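Local structure of Ispd/ispf bifunctional enzyme (Campylobacter jejuni, 1W55) at residues S282-L285 and L286-Y290; Q233-P236 and T237-L240; L192-K195 and E196-K199. The protein catalyses two steps of isoprenoid precursor synthesis, making 4-diphosphocytidyl-2-C-methyl-D-erythritol from CTP and MEP, and cyclising its 2-phosphate to 2-C-methyl-D-erythritol 2,4-cyclodiphosphate with release of CMP. All coordinates share one frame; numbering follows the deposited sequence.

Contact 1: S282-L285 and L286-Y290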
ATOM      1  N   SER A 282     -42.464  -6.690 -27.061  1.00 39.25           N
ATOM      2  CA  SER A 282     -41.066  -7.175 -27.217  1.00 37.30           C
ATOM      3  C   SER A 282     -40.015  -6.460 -26.370  1.00 35.51           C
ATOM      4  O   SER A 282     -39.028  -7.063 -25.968  1.00 36.50           O
ATOM      5  CB  SER A 282     -40.644  -7.081 -28.677  1.00 37.17           C
ATOM      6  OG  SER A 282     -41.214  -8.135 -29.428  1.00 37.69           O
ATOM      7  N   MET A 283     -40.236  -5.177 -26.110  1.00 33.78           N
ATOM      8  CA  MET A 283     -39.359  -4.386 -25.263  1.00 34.62           C
ATOM      9  C   MET A 283     -39.484  -4.816 -23.793  1.00 35.59           C
ATOM     10  O   MET A 283     -38.514  -4.732 -23.034  1.00 33.72           O
ATOM     11  CB  MET A 283     -39.664  -2.886 -25.415  1.00 32.50           C
ATOM     12  CG  MET A 283     -39.244  -2.299 -26.765  1.00 34.56           C
ATOM     13  SD  MET A 283     -37.481  -2.591 -27.162  1.00 35.01           S
ATOM     14  CE  MET A 283     -36.665  -1.231 -26.274  1.00 28.38           C
ATOM     15  N   GLU A 284     -40.677  -5.272 -23.407  1.00 36.25           N
ATOM     16  CA  GLU A 284     -40.892  -5.831 -22.071  1.00 38.09           C
ATOM     17  C   GLU A 284     -40.221  -7.193 -21.964  1.00 36.64           C
ATOM     18  O   GLU A 284     -39.636  -7.515 -20.927  1.00 36.53           O
ATOM     19  CB  GLU A 284     -42.396  -5.917 -21.740  1.00 39.19           C
ATOM     20  CG  GLU A 284     -42.741  -6.548 -20.386  1.00 46.75           C
ATOM     21  CD  GLU A 284     -42.199  -5.780 -19.175  1.00 54.14           C
ATOM     22  OE1 GLU A 284     -42.105  -4.527 -19.218  1.00 59.78           O
ATOM     23  OE2 GLU A 284     -41.867  -6.440 -18.166  1.00 52.84           O
ATOM     24  N   LEU A 285     -40.289  -7.972 -23.049  1.00 36.37           N
ATOM     25  CA  LEU A 285     -39.603  -9.259 -23.133  1.00 36.84           C
ATOM     26  C   LEU A 285     -38.096  -9.062 -23.026  1.00 36.49           C
ATOM     27  O   LEU A 285     -37.423  -9.811 -22.323  1.00 36.36           O
ATOM     28  CB  LEU A 285     -39.941  -9.980 -24.444  1.00 37.47           C
ATOM     29  CG  LEU A 285     -41.391 -10.400 -24.716  1.00 40.39           C
ATOM     30  CD1 LEU A 285     -41.474 -11.198 -26.010  1.00 39.55           C
ATOM     31  CD2 LEU A 285     -41.981 -11.199 -23.563  1.00 40.30           C
ATOM     32  N   LEU A 286     -37.586  -8.048 -23.733  1.00 36.65           N
ATOM     33  CA  LEU A 286     -36.192  -7.619 -23.636  1.00 35.40           C
ATOM     34  C   LEU A 286     -35.804  -7.268 -22.202  1.00 35.84           C
ATOM     35  O   LEU A 286     -34.781  -7.738 -21.696  1.00 34.68           O
ATOM     36  CB  LEU A 286     -35.931  -6.408 -24.554  1.00 34.08           C
ATOM     37  CG  LEU A 286     -34.593  -5.668 -24.387  1.00 36.24           C
ATOM     38  CD1 LEU A 286     -33.382  -6.603 -24.650  1.00 31.32           C
ATOM     39  CD2 LEU A 286     -34.519  -4.415 -25.271  1.00 35.80           C
ATOM     40  N   LYS A 287     -36.615  -6.430 -21.555  1.00 36.66           N
ATOM     41  CA  LYS A 287     -36.357  -6.017 -20.177  1.00 37.61           C
ATOM     42  C   LYS A 287     -36.282  -7.223 -19.224  1.00 37.32           C
ATOM     43  O   LYS A 287     -35.408  -7.291 -18.358  1.00 38.01           O
ATOM     44  CB  LYS A 287     -37.426  -5.038 -19.703  1.00 38.40           C
ATOM     45  CG  LYS A 287     -37.287  -4.624 -18.241  1.00 43.24           C
ATOM     46  CD  LYS A 287     -38.560  -3.978 -17.707  1.00 54.76           C
ATOM     47  CE  LYS A 287     -38.643  -2.487 -18.064  1.00 60.54           C
ATOM     48  NZ  LYS A 287     -37.810  -1.615 -17.174  1.00 60.99           N
ATOM     49  N   GLN A 288     -37.191  -8.171 -19.400  1.00 36.98           N
ATOM     50  CA  GLN A 288     -37.236  -9.358 -18.551  1.00 38.26           C
ATOM     51  C   GLN A 288     -36.047 -10.285 -18.785  1.00 37.00           C
ATOM     52  O   GLN A 288     -35.573 -10.936 -17.851  1.00 37.04           O
ATOM     53  CB  GLN A 288     -38.554 -10.114 -18.754  1.00 37.65           C
ATOM     54  CG  GLN A 288     -39.746  -9.459 -18.065  1.00 44.54           C
ATOM     55  CD  GLN A 288     -41.039 -10.225 -18.291  1.00 51.22           C
ATOM     56  OE1 GLN A 288     -41.076 -11.448 -18.151  1.00 57.50           O
ATOM     57  NE2 GLN A 288     -42.094  -9.512 -18.650  1.00 53.56           N
ATOM     58  N   ALA A 289     -35.579 -10.358 -20.031  1.00 35.83           N
ATOM     59  CA  ALA A 289     -34.383 -11.137 -20.350  1.00 34.28           C
ATOM     60  C   ALA A 289     -33.135 -10.538 -19.663  1.00 33.49           C
ATOM     61  O   ALA A 289     -32.315 -11.264 -19.112  1.00 34.40           O
ATOM     62  CB  ALA A 289     -34.186 -11.206 -21.852  1.00 33.41           C
ATOM     63  N   TYR A 290     -33.003  -9.213 -19.706  1.00 33.60           N
ATOM     64  CA  TYR A 290     -31.928  -8.523 -18.999  1.00 34.55           C
ATOM     65  C   TYR A 290     -32.019  -8.708 -17.476  1.00 36.17           C
ATOM     66  O   TYR A 290     -30.987  -8.831 -16.803  1.00 37.38           O
ATOM     67  CB  TYR A 290     -31.886  -7.035 -19.366  1.00 33.56           C
ATOM     68  CG  TYR A 290     -30.668  -6.311 -18.821  1.00 33.88           C
ATOM     69  CD1 TYR A 290     -29.396  -6.905 -18.864  1.00 28.84           C
ATOM     70  CD2 TYR A 290     -30.787  -5.044 -18.247  1.00 31.20           C
ATOM     71  CE1 TYR A 290     -28.284  -6.257 -18.343  1.00 28.71           C
ATOM     72  CE2 TYR A 290     -29.670  -4.376 -17.737  1.00 30.37           C
ATOM     73  CZ  TYR A 290     -28.425  -4.993 -17.790  1.00 32.24           C
ATOM     74  OH  TYR A 290     -27.320  -4.352 -17.288  1.00 31.61           O
TER
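E284 and Q288 meet because their first torsions differ: E284 sets CG opposite its backbone N (chi1 177°) and then bends about its CB-CG bond, whereas Q288 sets CG opposite its carbonyl carbon (chi1 -76°) and runs extended, back toward the preceding turn. NE2 of Q288 thereby gives a hydrogen bond to OE2 of E284 at 3.1 Å. The carboxylate oxygen receives it on its anti lone pair and lies near the amide plane of Q288, although the two flat groups are turned 54° from each other. The other oxygen, OE1, rests 3.9 Å from the methylene CD of K287. This is a van der Waals contact, not a salt bridge: OE1 and NZ of K287 are 5.6 Å apart, and the bent lysine chain carries NZ away to the carbonyl oxygen of T328.

All of this lies along the first turns of helix 282-295 in the IspF part of the chain, where i to i+4 backbone bonds run from L286 N to S282 O (2.8 Å) through to A289 N and L285 O (3.0 Å). Long polar side chains suit the partly exposed side of these turns, while M283 and L286 lie side by side on the buried one, SD of M283 4.0 Å from CD2 of L286. They pack against helix 318-329, and L286 also reaches T254 and I257 of helix 248-260. The compact S282 fits at the start of the helix, where its OG hydrogen-bonds with H251 NE2 and D245 OD1; H251 is a divalent-metal ligand by similarity, so S282 probably helps to orient it from the second shell.

Contact 2: Q233-P236 and T237-L240; sequences QIHP and TMGL
H235 receives two backbone hydrogen bonds on a single ring nitrogen, ND1, one from the N of T237 and one from the N of M238. The first is long at 3.3 Å but nearly straight (167°), and its donor sits only a little out of the imidazole plane. The second, 3.2 Å from M238 N to ND1, is more bent at 141° and comes in at a steeper tilt. With CG opposite the backbone N (chi1 -159°), the side chain brings ND1 to both amides. Histidine suits the place by offering an acceptor on a flat ring whose faces can still pack. A further polar approach is made at the ring edge, in plane, where OG1 of T237 stands 3.4 Å from CE1 of H235.

The apolar contacts use the faces. M238 bends at its thioether to lay CE over one of them, a CH-pi contact 4.2 Å from the ring centroid, while CD of P236 lies over the rim of the opposite face.

The turn joins strand 232-235 to strand 238-240, the latter an outermost strand, within this chain, of the five-stranded IspF sheet, and M238 is the centre of an inverse gamma turn. M238 also packs on F221 of strand 210-224. Because ND1 accepts from two N-H groups, it is probably unprotonated here; if the ring is neutral, its hydrogen would be on NE2.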
ATOM      1  N   GLN A 233     -42.177   3.542 -33.412  1.00 41.12           N
ATOM      2  CA  GLN A 233     -42.880   3.395 -34.685  1.00 41.82           C
ATOM      3  C   GLN A 233     -42.102   4.042 -35.822  1.00 42.38           C
ATOM      4  O   GLN A 233     -41.827   5.246 -35.801  1.00 43.53           O
ATOM      5  CB  GLN A 233     -44.311   3.939 -34.628  1.00 41.77           C
ATOM      6  CG  GLN A 233     -45.127   3.529 -35.862  1.00 42.65           C
ATOM      7  CD  GLN A 233     -46.548   4.033 -35.834  1.00 46.59           C
ATOM      8  OE1 GLN A 233     -46.894   4.964 -36.566  1.00 49.89           O
ATOM      9  NE2 GLN A 233     -47.378   3.425 -34.998  1.00 44.97           N
ATOM     10  N   ILE A 234     -41.749   3.226 -36.810  1.00 41.90           N
ATOM     11  CA  ILE A 234     -40.925   3.661 -37.939  1.00 41.84           C
ATOM     12  C   ILE A 234     -41.812   4.013 -39.138  1.00 41.94           C
ATOM     13  O   ILE A 234     -41.548   4.960 -39.881  1.00 40.50           O
ATOM     14  CB  ILE A 234     -39.933   2.524 -38.339  1.00 41.62           C
ATOM     15  CG1 ILE A 234     -39.136   2.006 -37.124  1.00 43.12           C
ATOM     16  CG2 ILE A 234     -39.020   2.961 -39.472  1.00 42.03           C
ATOM     17  CD1 ILE A 234     -38.558   3.080 -36.197  1.00 41.07           C
ATOM     18  N   HIS A 235     -42.854   3.209 -39.317  1.00 41.57           N
ATOM     19  CA  HIS A 235     -43.743   3.305 -40.455  1.00 42.16           C
ATOM     20  C   HIS A 235     -45.115   2.823 -40.009  1.00 42.79           C
ATOM     21  O   HIS A 235     -45.198   1.864 -39.233  1.00 42.42           O
ATOM     22  CB  HIS A 235     -43.236   2.451 -41.615  1.00 39.78           C
ATOM     23  CG  HIS A 235     -43.787   2.868 -42.939  1.00 42.63           C
ATOM     24  ND1 HIS A 235     -45.007   2.427 -43.409  1.00 39.48           N
ATOM     25  CD2 HIS A 235     -43.302   3.711 -43.883  1.00 44.26           C
ATOM     26  CE1 HIS A 235     -45.247   2.971 -44.588  1.00 40.86           C
ATOM     27  NE2 HIS A 235     -44.226   3.752 -44.902  1.00 45.45           N
ATOM     28  N   PRO A 236     -46.183   3.483 -40.476  1.00 43.08           N
ATOM     29  CA  PRO A 236     -47.547   3.131 -40.044  1.00 42.43           C
ATOM     30  C   PRO A 236     -48.087   1.800 -40.577  1.00 41.07           C
ATOM     31  O   PRO A 236     -48.981   1.251 -39.941  1.00 42.28           O
ATOM     32  CB  PRO A 236     -48.405   4.315 -40.553  1.00 42.88           C
ATOM     33  CG  PRO A 236     -47.631   4.875 -41.746  1.00 45.28           C
ATOM     34  CD  PRO A 236     -46.173   4.637 -41.403  1.00 43.94           C
ATOM     35  N   THR A 237     -47.567   1.286 -41.691  1.00 40.21           N
ATOM     36  CA  THR A 237     -48.174   0.127 -42.352  1.00 39.99           C
ATOM     37  C   THR A 237     -47.179  -0.932 -42.836  1.00 40.41           C
ATOM     38  O   THR A 237     -47.570  -2.054 -43.154  1.00 37.84           O
ATOM     39  CB  THR A 237     -49.010   0.580 -43.581  1.00 41.19           C
ATOM     40  OG1 THR A 237     -48.151   1.248 -44.508  1.00 39.93           O
ATOM     41  CG2 THR A 237     -50.053   1.644 -43.221  1.00 39.95           C
ATOM     42  N   MET A 238     -45.904  -0.567 -42.935  1.00 41.37           N
ATOM     43  CA  MET A 238     -44.900  -1.475 -43.503  1.00 43.44           C
ATOM     44  C   MET A 238     -44.381  -2.446 -42.437  1.00 42.70           C
ATOM     45  O   MET A 238     -43.179  -2.470 -42.135  1.00 43.89           O
ATOM     46  CB  MET A 238     -43.738  -0.689 -44.142  1.00 43.29           C
ATOM     47  CG  MET A 238     -42.989  -1.444 -45.227  1.00 46.77           C
ATOM     48  SD  MET A 238     -41.380  -0.696 -45.678  1.00 51.81           S
ATOM     49  CE  MET A 238     -41.835   0.821 -46.419  1.00 50.22           C
ATOM     50  N   GLY A 239     -45.289  -3.246 -41.886  1.00 40.53           N
ATOM     51  CA  GLY A 239     -44.967  -4.114 -40.773  1.00 39.07           C
ATOM     52  C   GLY A 239     -44.365  -5.455 -41.130  1.00 39.03           C
ATOM     53  O   GLY A 239     -44.330  -5.876 -42.290  1.00 38.73           O
ATOM     54  N   LEU A 240     -43.880  -6.135 -40.105  1.00 39.26           N
ATOM     55  CA  LEU A 240     -43.280  -7.446 -40.282  1.00 39.55           C
ATOM     56  C   LEU A 240     -44.235  -8.462 -39.698  1.00 38.87           C
ATOM     57  O   LEU A 240     -45.019  -8.140 -38.797  1.00 39.55           O
ATOM     58  CB  LEU A 240     -41.899  -7.527 -39.603  1.00 38.22           C
ATOM     59  CG  LEU A 240     -40.835  -6.538 -40.104  1.00 40.34           C
ATOM     60  CD1 LEU A 240     -39.773  -6.235 -39.027  1.00 38.29           C
ATOM     61  CD2 LEU A 240     -40.181  -7.051 -41.394  1.00 34.67           C
TER

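Contact 3: L192-K195 and E196-K199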
ATOM      1  N   LEU A 192     -23.620 -12.941   5.032  1.00 41.15           N
ATOM      2  CA  LEU A 192     -24.115 -11.898   4.144  1.00 41.82           C
ATOM      3  C   LEU A 192     -25.641 -12.026   4.010  1.00 41.85           C
ATOM      4  O   LEU A 192     -26.164 -13.016   3.482  1.00 40.48           O
ATOM      5  CB  LEU A 192     -23.401 -11.944   2.790  1.00 41.58           C
ATOM      6  CG  LEU A 192     -23.918 -11.096   1.627  1.00 44.11           C
ATOM      7  CD1 LEU A 192     -23.860  -9.610   1.937  1.00 48.81           C
ATOM      8  CD2 LEU A 192     -23.128 -11.398   0.356  1.00 49.18           C
ATOM      9  N   THR A 193     -26.345 -11.035   4.541  1.00 42.62           N
ATOM     10  CA  THR A 193     -27.805 -11.064   4.586  1.00 43.46           C
ATOM     11  C   THR A 193     -28.399  -9.794   3.992  1.00 44.11           C
ATOM     12  O   THR A 193     -29.310  -9.855   3.165  1.00 41.73           O
ATOM     13  CB  THR A 193     -28.288 -11.263   6.039  1.00 43.15           C
ATOM     14  OG1 THR A 193     -27.873 -12.548   6.503  1.00 45.75           O
ATOM     15  CG2 THR A 193     -29.824 -11.339   6.103  1.00 41.84           C
ATOM     16  N   PHE A 194     -27.861  -8.655   4.424  1.00 45.43           N
ATOM     17  CA  PHE A 194     -28.325  -7.344   4.001  1.00 49.00           C
ATOM     18  C   PHE A 194     -27.295  -6.715   3.078  1.00 51.27           C
ATOM     19  O   PHE A 194     -26.097  -6.984   3.197  1.00 51.41           O
ATOM     20  CB  PHE A 194     -28.553  -6.440   5.223  1.00 48.89           C
ATOM     21  CG  PHE A 194     -29.402  -7.070   6.302  1.00 51.05           C
ATOM     22  CD1 PHE A 194     -28.810  -7.689   7.404  1.00 56.02           C
ATOM     23  CD2 PHE A 194     -30.793  -7.041   6.219  1.00 51.93           C
ATOM     24  CE1 PHE A 194     -29.599  -8.281   8.409  1.00 58.33           C
ATOM     25  CE2 PHE A 194     -31.587  -7.624   7.212  1.00 53.25           C
ATOM     26  CZ  PHE A 194     -30.990  -8.246   8.309  1.00 52.54           C
ATOM     27  N   LYS A 195     -27.769  -5.872   2.162  1.00 54.36           N
ATOM     28  CA  LYS A 195     -26.908  -5.102   1.262  1.00 56.98           C
ATOM     29  C   LYS A 195     -25.774  -4.401   2.018  1.00 56.65           C
ATOM     30  O   LYS A 195     -24.677  -4.221   1.492  1.00 57.03           O
ATOM     31  CB  LYS A 195     -27.752  -4.060   0.511  1.00 58.34           C
ATOM     32  CG  LYS A 195     -27.808  -4.259  -1.008  1.00 62.25           C
ATOM     33  CD  LYS A 195     -28.979  -3.499  -1.640  1.00 68.55           C
ATOM     34  CE  LYS A 195     -28.574  -2.086  -2.073  1.00 72.21           C
ATOM     35  NZ  LYS A 195     -29.679  -1.095  -1.902  1.00 72.35           N
ATOM     36  N   GLU A 196     -26.055  -4.022   3.260  1.00 57.07           N
ATOM     37  CA  GLU A 196     -25.117  -3.283   4.099  1.00 57.42           C
ATOM     38  C   GLU A 196     -24.011  -4.172   4.662  1.00 55.88           C
ATOM     39  O   GLU A 196     -22.977  -3.659   5.095  1.00 56.53           O
ATOM     40  CB  GLU A 196     -25.856  -2.570   5.248  1.00 59.24           C
ATOM     41  CG  GLU A 196     -27.011  -1.673   4.812  1.00 64.39           C
ATOM     42  CD  GLU A 196     -28.314  -2.442   4.644  1.00 71.70           C
ATOM     43  OE1 GLU A 196     -28.804  -3.013   5.645  1.00 75.57           O
ATOM     44  OE2 GLU A 196     -28.845  -2.482   3.512  1.00 74.06           O
ATOM     45  N   ASP A 197     -24.225  -5.491   4.656  1.00 53.86           N
ATOM     46  CA  ASP A 197     -23.216  -6.445   5.132  1.00 53.45           C
ATOM     47  C   ASP A 197     -21.949  -6.500   4.267  1.00 52.96           C
ATOM     48  O   ASP A 197     -20.886  -6.868   4.769  1.00 51.36           O
ATOM     49  CB  ASP A 197     -23.799  -7.859   5.268  1.00 52.43           C
ATOM     50  CG  ASP A 197     -24.876  -7.949   6.336  1.00 55.30           C
ATOM     51  OD1 ASP A 197     -24.785  -7.212   7.342  1.00 59.72           O
ATOM     52  OD2 ASP A 197     -25.852  -8.728   6.258  1.00 50.43           O
ATOM     53  N   LEU A 198     -22.072  -6.155   2.983  1.00 53.50           N
ATOM     54  CA  LEU A 198     -20.956  -6.262   2.027  1.00 55.25           C
ATOM     55  C   LEU A 198     -19.714  -5.505   2.485  1.00 55.59           C
ATOM     56  O   LEU A 198     -18.620  -6.068   2.517  1.00 55.18           O
ATOM     57  CB  LEU A 198     -21.368  -5.786   0.626  1.00 54.72           C
ATOM     58  CG  LEU A 198     -22.221  -6.720  -0.235  1.00 55.43           C
ATOM     59  CD1 LEU A 198     -22.665  -6.000  -1.511  1.00 60.07           C
ATOM     60  CD2 LEU A 198     -21.492  -8.022  -0.571  1.00 55.00           C
ATOM     61  N   LYS A 199     -19.904  -4.239   2.856  1.00 56.94           N
ATOM     62  CA  LYS A 199     -18.825  -3.380   3.344  1.00 58.55           C
ATOM     63  C   LYS A 199     -18.297  -3.791   4.717  1.00 57.76           C
ATOM     64  O   LYS A 199     -17.254  -3.296   5.145  1.00 58.51           O
ATOM     65  CB  LYS A 199     -19.275  -1.913   3.379  1.00 60.15           C
ATOM     66  CG  LYS A 199     -18.958  -1.141   2.099  1.00 65.27           C
ATOM     67  CD  LYS A 199     -19.859   0.082   1.934  1.00 71.79           C
ATOM     68  CE  LYS A 199     -19.918   0.541   0.479  1.00 73.07           C
ATOM     69  NZ  LYS A 199     -21.145   0.046  -0.217  1.00 76.59           N
TER
HETATM   70  O   HOH W   1     -22.522  -3.068   2.129  1.00 65.33           O
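D197 folds its carboxylate back onto the backbone of T193 and F194, closing a type I beta turn over residues 194-197 in the loop between strand 180-184 and strand 210-224 of the cytidylyltransferase part. The tight side centres on OD2 of D197, gripped by two amides. T193 N reaches its anti lone pair at 2.9 Å, whereas F194 N lies above the carboxylate plane, with a nearly straight bond of 2.7 Å. In return D197 N bonds to F194 O at 2.8 Å, the bond of the turn. Aspartate suits this reciprocal arrangement because its short side chain, with CG opposite the carbonyl carbon (chi1 -65°), holds OD2 close to both N-H groups. L192 and L198, branched and apolar, pack together on the buried side, CD1 of L192 3.8 Å from CD2 of L198 and also meeting CB of D197.

The subunit interface is packed too. The F194 ring has CG2 of its neighbour T193 over the centre of one face and makes a cation-pi contact with K125 of the second subunit; the F194 side chain also touches R16, a predicted transition-state stabiliser. E196, though exposed, sets OE1 3.5 Å from CB of F194 and packs on E184 of the second subunit.

The solvent side is looser. K195 is exposed, its charged end not meeting that of E196, and a water bridges the backbone, donating to K195 O at 2.5 Å and accepting from K199 N at 3.0 Å.

Overall arrangement
Contacts 1 and 2 both belong to the IspF part of the chain, their centres 21 Å apart and their nearest atoms about 9 Å apart. Both lie near IspF ligand sites: the side chain of S282 in contact 1 is about 11 Å from a bound magnesium ion, and that of M238 in contact 2 about 9 Å from a bound CMP and close to P312, a substrate-binding residue by similarity. Contact 3 lies in the IspD part, the side chain of T193 about 5 Å from a bound CMP and near K191 of that pocket. Its centre is 29 Å from that of contact 1 and 49 Å from that of contact 2, and neither is touched.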